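Long-range contact in CaaX farnesyltransferase beta subunit Ram1 (Aspergillus fumigatus, PDB 4L9P), which probably catalyses, as the peptide-binding zinc subunit of a heterodimeric enzyme, transfer of a farnesyl group from farnesyl diphosphate to the cysteine of C-terminal CaaX sequences: residues B[151-163]-B[201-213]. Sequence-based numbering, arbitrary orientation.
Sequences RPWMVYWALAGLC and ASSYAAVLSIAMV
Tyr156 and Met212 meet because Tyr156 CG stands anti to its own backbone N (chi1 167°), which lays the ring against helix 200-213, while Met212 is bent at its last torsion (chi3 -80°). The bend brings Met212 CE to 3.4 Å from Tyr156 CD1, and the two side chains cross at about a right angle. Each is a knob in the other helix: Tyr156 sits among Ala205, Leu208, Ser209 and Met212, and Met212 among Tyr156, Leu159, Ala160 and Cys163. Met212 SD lies 3.6 Å from Ala160 CA. Leu208 CD1 touches Tyr156 CE1 at 3.5 Å.

Ala205 CB packs 3.5 Å from Pro152 O. Ser209 OG gives its hydrogen to Ala205 O of its own helix (2.8 Å), tilted from the carbonyl plane. Ser209 N reaches that oxygen from the opposite face.

Trp153 meets Tyr204 obliquely, CH2 to CD2 at 3.5 Å, with the ring planes at 58°. Ala201 O lies over one face of the indole, toward its rim, and Trp157 over the other. One water bridges Tyr156 OH and Tyr204 OH. Tyr156 OH also bonds to Val499 O, and Tyr204 OH to Tyr255 OH.

Trp153 touches the bound farnesyl diphosphate analogue and the peptide. The two helices run in broadly the same direction, their segment axes passing 8.1 Å apart at the closest. They thus form part of the pocket wall in the alpha-alpha toroid of prenyltransferase beta subunits.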
loop_
_atom_site.group_PDB
_atom_site.type_symbol
_atom_site.label_atom_id
_atom_site.label_comp_id
_atom_site.label_asym_id
_atom_site.label_seq_id
_atom_site.Cartn_x
_atom_site.Cartn_y
_atom_site.Cartn_z
ATOM N N ARG B 151 4.745 -6.287 17.020
ATOM C CA ARG B 151 5.933 -7.087 17.326
ATOM C C ARG B 151 6.226 -8.123 16.223
ATOM O O ARG B 151 7.363 -8.287 15.834
ATOM C CB ARG B 151 5.883 -7.681 18.717
ATOM C CG ARG B 151 6.219 -6.588 19.753
ATOM C CD ARG B 151 6.290 -7.151 21.179
ATOM N NE ARG B 151 7.280 -8.240 21.219
ATOM C CZ ARG B 151 7.052 -9.477 21.614
ATOM N NH1 ARG B 151 5.858 -9.827 22.106
ATOM N NH2 ARG B 151 8.059 -10.350 21.580
ATOM N N PRO B 152 5.205 -8.801 15.680
ATOM C CA PRO B 152 5.566 -9.739 14.579
ATOM C C PRO B 152 6.138 -9.043 13.380
ATOM O O PRO B 152 7.072 -9.609 12.747
ATOM C CB PRO B 152 4.240 -10.443 14.259
ATOM C CG PRO B 152 3.502 -10.393 15.632
ATOM C CD PRO B 152 3.819 -8.990 16.174
ATOM N N TRP B 153 5.610 -7.847 13.063
ATOM C CA TRP B 153 6.238 -7.063 11.999
ATOM C C TRP B 153 7.704 -6.766 12.279
ATOM O O TRP B 153 8.544 -6.809 11.363
ATOM C CB TRP B 153 5.545 -5.737 11.778
ATOM C CG TRP B 153 4.300 -5.775 10.971
ATOM C CD1 TRP B 153 3.078 -5.286 11.347
ATOM C CD2 TRP B 153 4.172 -6.170 9.601
ATOM N NE1 TRP B 153 2.195 -5.397 10.302
ATOM C CE2 TRP B 153 2.831 -5.948 9.217
ATOM C CE3 TRP B 153 5.065 -6.660 8.645
ATOM C CZ2 TRP B 153 2.353 -6.200 7.939
ATOM C CZ3 TRP B 153 4.567 -6.938 7.349
ATOM C CH2 TRP B 153 3.240 -6.689 7.028
ATOM N N MET B 154 8.048 -6.395 13.514
ATOM C CA MET B 154 9.463 -6.045 13.807
ATOM C C MET B 154 10.383 -7.255 13.607
ATOM O O MET B 154 11.558 -7.099 13.210
ATOM C CB MET B 154 9.603 -5.480 15.234
ATOM C CG MET B 154 8.641 -4.301 15.429
ATOM S SD MET B 154 8.378 -3.845 17.130
ATOM C CE MET B 154 10.016 -3.395 17.280
ATOM N N VAL B 155 9.853 -8.446 13.873
ATOM C CA VAL B 155 10.633 -9.673 13.584
ATOM C C VAL B 155 10.801 -9.847 12.072
ATOM O O VAL B 155 11.924 -10.020 11.581
ATOM C CB VAL B 155 9.954 -10.928 14.191
ATOM C CG1 VAL B 155 10.743 -12.175 13.751
ATOM C CG2 VAL B 155 9.920 -10.803 15.728
ATOM N N TYR B 156 9.710 -9.724 11.328
ATOM C CA TYR B 156 9.765 -9.866 9.885
ATOM C C TYR B 156 10.695 -8.833 9.245
ATOM O O TYR B 156 11.505 -9.201 8.392
ATOM C CB TYR B 156 8.350 -9.765 9.290
ATOM C CG TYR B 156 8.418 -9.588 7.788
ATOM C CD1 TYR B 156 8.792 -10.660 6.897
ATOM C CD2 TYR B 156 8.149 -8.327 7.238
ATOM C CE1 TYR B 156 8.925 -10.404 5.495
ATOM C CE2 TYR B 156 8.282 -8.082 5.847
ATOM C CZ TYR B 156 8.638 -9.140 4.998
ATOM O OH TYR B 156 8.746 -8.902 3.660
ATOM N N TRP B 157 10.530 -7.551 9.573
ATOM C CA TRP B 157 11.333 -6.513 8.881
ATOM C C TRP B 157 12.811 -6.757 9.109
ATOM O O TRP B 157 13.658 -6.586 8.190
ATOM C CB TRP B 157 11.001 -5.096 9.434
ATOM C CG TRP B 157 9.577 -4.692 9.095
ATOM C CD1 TRP B 157 8.899 -4.949 7.931
ATOM C CD2 TRP B 157 8.711 -3.899 9.901
ATOM N NE1 TRP B 157 7.623 -4.416 8.013
ATOM C CE2 TRP B 157 7.491 -3.767 9.206
ATOM C CE3 TRP B 157 8.844 -3.312 11.184
ATOM C CZ2 TRP B 157 6.395 -3.066 9.744
ATOM C CZ3 TRP B 157 7.746 -2.602 11.720
ATOM C CH2 TRP B 157 6.552 -2.501 10.982
ATOM N N ALA B 158 13.186 -7.128 10.338
ATOM C CA ALA B 158 14.621 -7.364 10.643
ATOM C C ALA B 158 15.103 -8.629 9.919
ATOM O O ALA B 158 16.190 -8.604 9.315
ATOM C CB ALA B 158 14.816 -7.472 12.150
ATOM N N LEU B 159 14.349 -9.740 9.970
ATOM C CA LEU B 159 14.839 -10.946 9.268
ATOM C C LEU B 159 14.933 -10.697 7.760
ATOM O O LEU B 159 15.890 -11.168 7.127
ATOM C CB LEU B 159 13.904 -12.127 9.531
ATOM C CG LEU B 159 13.915 -12.630 10.968
ATOM C CD1 LEU B 159 12.796 -13.675 11.132
ATOM C CD2 LEU B 159 15.334 -13.226 11.316
ATOM N N ALA B 160 13.946 -10.039 7.188
ATOM C CA ALA B 160 13.977 -9.748 5.762
ATOM C C ALA B 160 15.202 -8.890 5.407
ATOM O O ALA B 160 15.917 -9.214 4.441
ATOM C CB ALA B 160 12.689 -8.990 5.343
ATOM N N GLY B 161 15.497 -7.829 6.174
ATOM C CA GLY B 161 16.701 -7.030 5.894
ATOM C C GLY B 161 17.987 -7.837 6.015
ATOM O O GLY B 161 18.869 -7.707 5.180
ATOM N N LEU B 162 18.068 -8.657 7.055
ATOM C CA LEU B 162 19.247 -9.528 7.209
ATOM C C LEU B 162 19.379 -10.502 6.039
ATOM O O LEU B 162 20.497 -10.744 5.536
ATOM C CB LEU B 162 19.154 -10.295 8.523
ATOM C CG LEU B 162 19.229 -9.403 9.764
ATOM C CD1 LEU B 162 18.875 -10.245 11.052
ATOM C CD2 LEU B 162 20.591 -8.726 9.899
ATOM N N CYS B 163 18.286 -11.140 5.608
ATOM C CA CYS B 163 18.316 -12.008 4.414
ATOM C C CYS B 163 18.751 -11.248 3.174
ATOM O O CYS B 163 19.651 -11.735 2.450
ATOM C CB CYS B 163 16.963 -12.684 4.129
ATOM S SG CYS B 163 16.499 -13.951 5.278
ATOM N N ALA B 201 -2.297 -9.159 9.418
ATOM C CA ALA B 201 -0.945 -8.602 9.209
ATOM C C ALA B 201 0.091 -9.270 10.100
ATOM O O ALA B 201 1.214 -9.548 9.682
ATOM C CB ALA B 201 -0.962 -7.076 9.411
ATOM N N SER B 202 -0.270 -9.511 11.359
ATOM C CA SER B 202 0.657 -10.225 12.228
ATOM C C SER B 202 0.791 -11.678 11.794
ATOM O O SER B 202 1.853 -12.277 11.973
ATOM C CB SER B 202 0.227 -10.153 13.718
ATOM O OG SER B 202 -1.168 -10.168 13.866
ATOM N N SER B 203 -0.266 -12.278 11.238
ATOM C CA SER B 203 -0.143 -13.642 10.741
ATOM C C SER B 203 0.742 -13.698 9.501
ATOM O O SER B 203 1.572 -14.620 9.386
ATOM C CB SER B 203 -1.568 -14.137 10.422
ATOM O OG SER B 203 -2.313 -14.359 11.618
ATOM N N TYR B 204 0.604 -12.717 8.610
ATOM C CA TYR B 204 1.487 -12.624 7.447
ATOM C C TYR B 204 2.942 -12.462 7.898
ATOM O O TYR B 204 3.848 -13.170 7.444
ATOM C CB TYR B 204 0.979 -11.429 6.646
ATOM C CG TYR B 204 1.886 -10.919 5.543
ATOM C CD1 TYR B 204 1.745 -11.351 4.223
ATOM C CD2 TYR B 204 2.842 -9.926 5.787
ATOM C CE1 TYR B 204 2.509 -10.821 3.182
ATOM C CE2 TYR B 204 3.582 -9.356 4.770
ATOM C CZ TYR B 204 3.412 -9.816 3.466
ATOM O OH TYR B 204 4.182 -9.226 2.490
ATOM N N ALA B 205 3.197 -11.524 8.790
ATOM C CA ALA B 205 4.576 -11.309 9.270
ATOM C C ALA B 205 5.145 -12.549 9.916
ATOM O O ALA B 205 6.325 -12.896 9.703
ATOM C CB ALA B 205 4.602 -10.148 10.288
ATOM N N ALA B 206 4.329 -13.241 10.714
ATOM C CA ALA B 206 4.824 -14.427 11.340
ATOM C C ALA B 206 5.108 -15.550 10.338
ATOM O O ALA B 206 6.118 -16.247 10.460
ATOM C CB ALA B 206 3.821 -14.905 12.434
ATOM N N VAL B 207 4.178 -15.787 9.409
ATOM C CA VAL B 207 4.425 -16.826 8.404
ATOM C C VAL B 207 5.643 -16.549 7.564
ATOM O O VAL B 207 6.419 -17.472 7.264
ATOM C CB VAL B 207 3.159 -17.021 7.521
ATOM C CG1 VAL B 207 3.435 -17.938 6.305
ATOM C CG2 VAL B 207 2.041 -17.629 8.370
ATOM N N LEU B 208 5.842 -15.303 7.163
ATOM C CA LEU B 208 7.024 -14.970 6.360
ATOM C C LEU B 208 8.294 -15.135 7.202
ATOM O O LEU B 208 9.345 -15.580 6.680
ATOM C CB LEU B 208 6.927 -13.512 5.869
ATOM C CG LEU B 208 5.888 -13.290 4.760
ATOM C CD1 LEU B 208 6.026 -11.898 4.175
ATOM C CD2 LEU B 208 5.843 -14.333 3.661
ATOM N N SER B 209 8.211 -14.784 8.491
ATOM C CA SER B 209 9.375 -15.005 9.370
ATOM C C SER B 209 9.718 -16.476 9.493
ATOM O O SER B 209 10.893 -16.875 9.478
ATOM C CB SER B 209 9.112 -14.415 10.762
ATOM O OG SER B 209 8.959 -12.983 10.721
ATOM N N ILE B 210 8.688 -17.305 9.710
ATOM C CA ILE B 210 8.880 -18.741 9.794
ATOM C C ILE B 210 9.456 -19.282 8.499
ATOM O O ILE B 210 10.345 -20.155 8.543
ATOM C CB ILE B 210 7.506 -19.391 10.168
ATOM C CG1 ILE B 210 7.228 -19.119 11.655
ATOM C CG2 ILE B 210 7.491 -20.889 9.845
ATOM C CD1 ILE B 210 5.775 -19.414 12.045
ATOM N N ALA B 211 8.978 -18.774 7.355
ATOM C CA ALA B 211 9.512 -19.216 6.076
ATOM C C ALA B 211 11.002 -18.888 5.971
ATOM O O ALA B 211 11.803 -19.686 5.475
ATOM C CB ALA B 211 8.728 -18.588 4.898
ATOM N N MET B 212 11.381 -17.703 6.416
ATOM C CA MET B 212 12.798 -17.288 6.270
ATOM C C MET B 212 13.699 -18.136 7.165
ATOM O O MET B 212 14.777 -18.576 6.727
ATOM C CB MET B 212 13.010 -15.768 6.562
ATOM C CG MET B 212 12.571 -14.936 5.432
ATOM S SD MET B 212 12.896 -13.171 5.685
ATOM C CE MET B 212 11.466 -12.752 6.768
ATOM N N VAL B 213 13.301 -18.420 8.403
ATOM C CA VAL B 213 14.192 -19.239 9.240
ATOM C C VAL B 213 14.145 -20.692 8.855
ATOM O O VAL B 213 15.151 -21.419 9.012
ATOM C CB VAL B 213 13.962 -19.030 10.804
ATOM C CG1 VAL B 213 14.140 -17.562 11.214
ATOM C CG2 VAL B 213 12.582 -19.551 11.280
HETATM O O HOH W 1 6.346 -7.435 3.073
#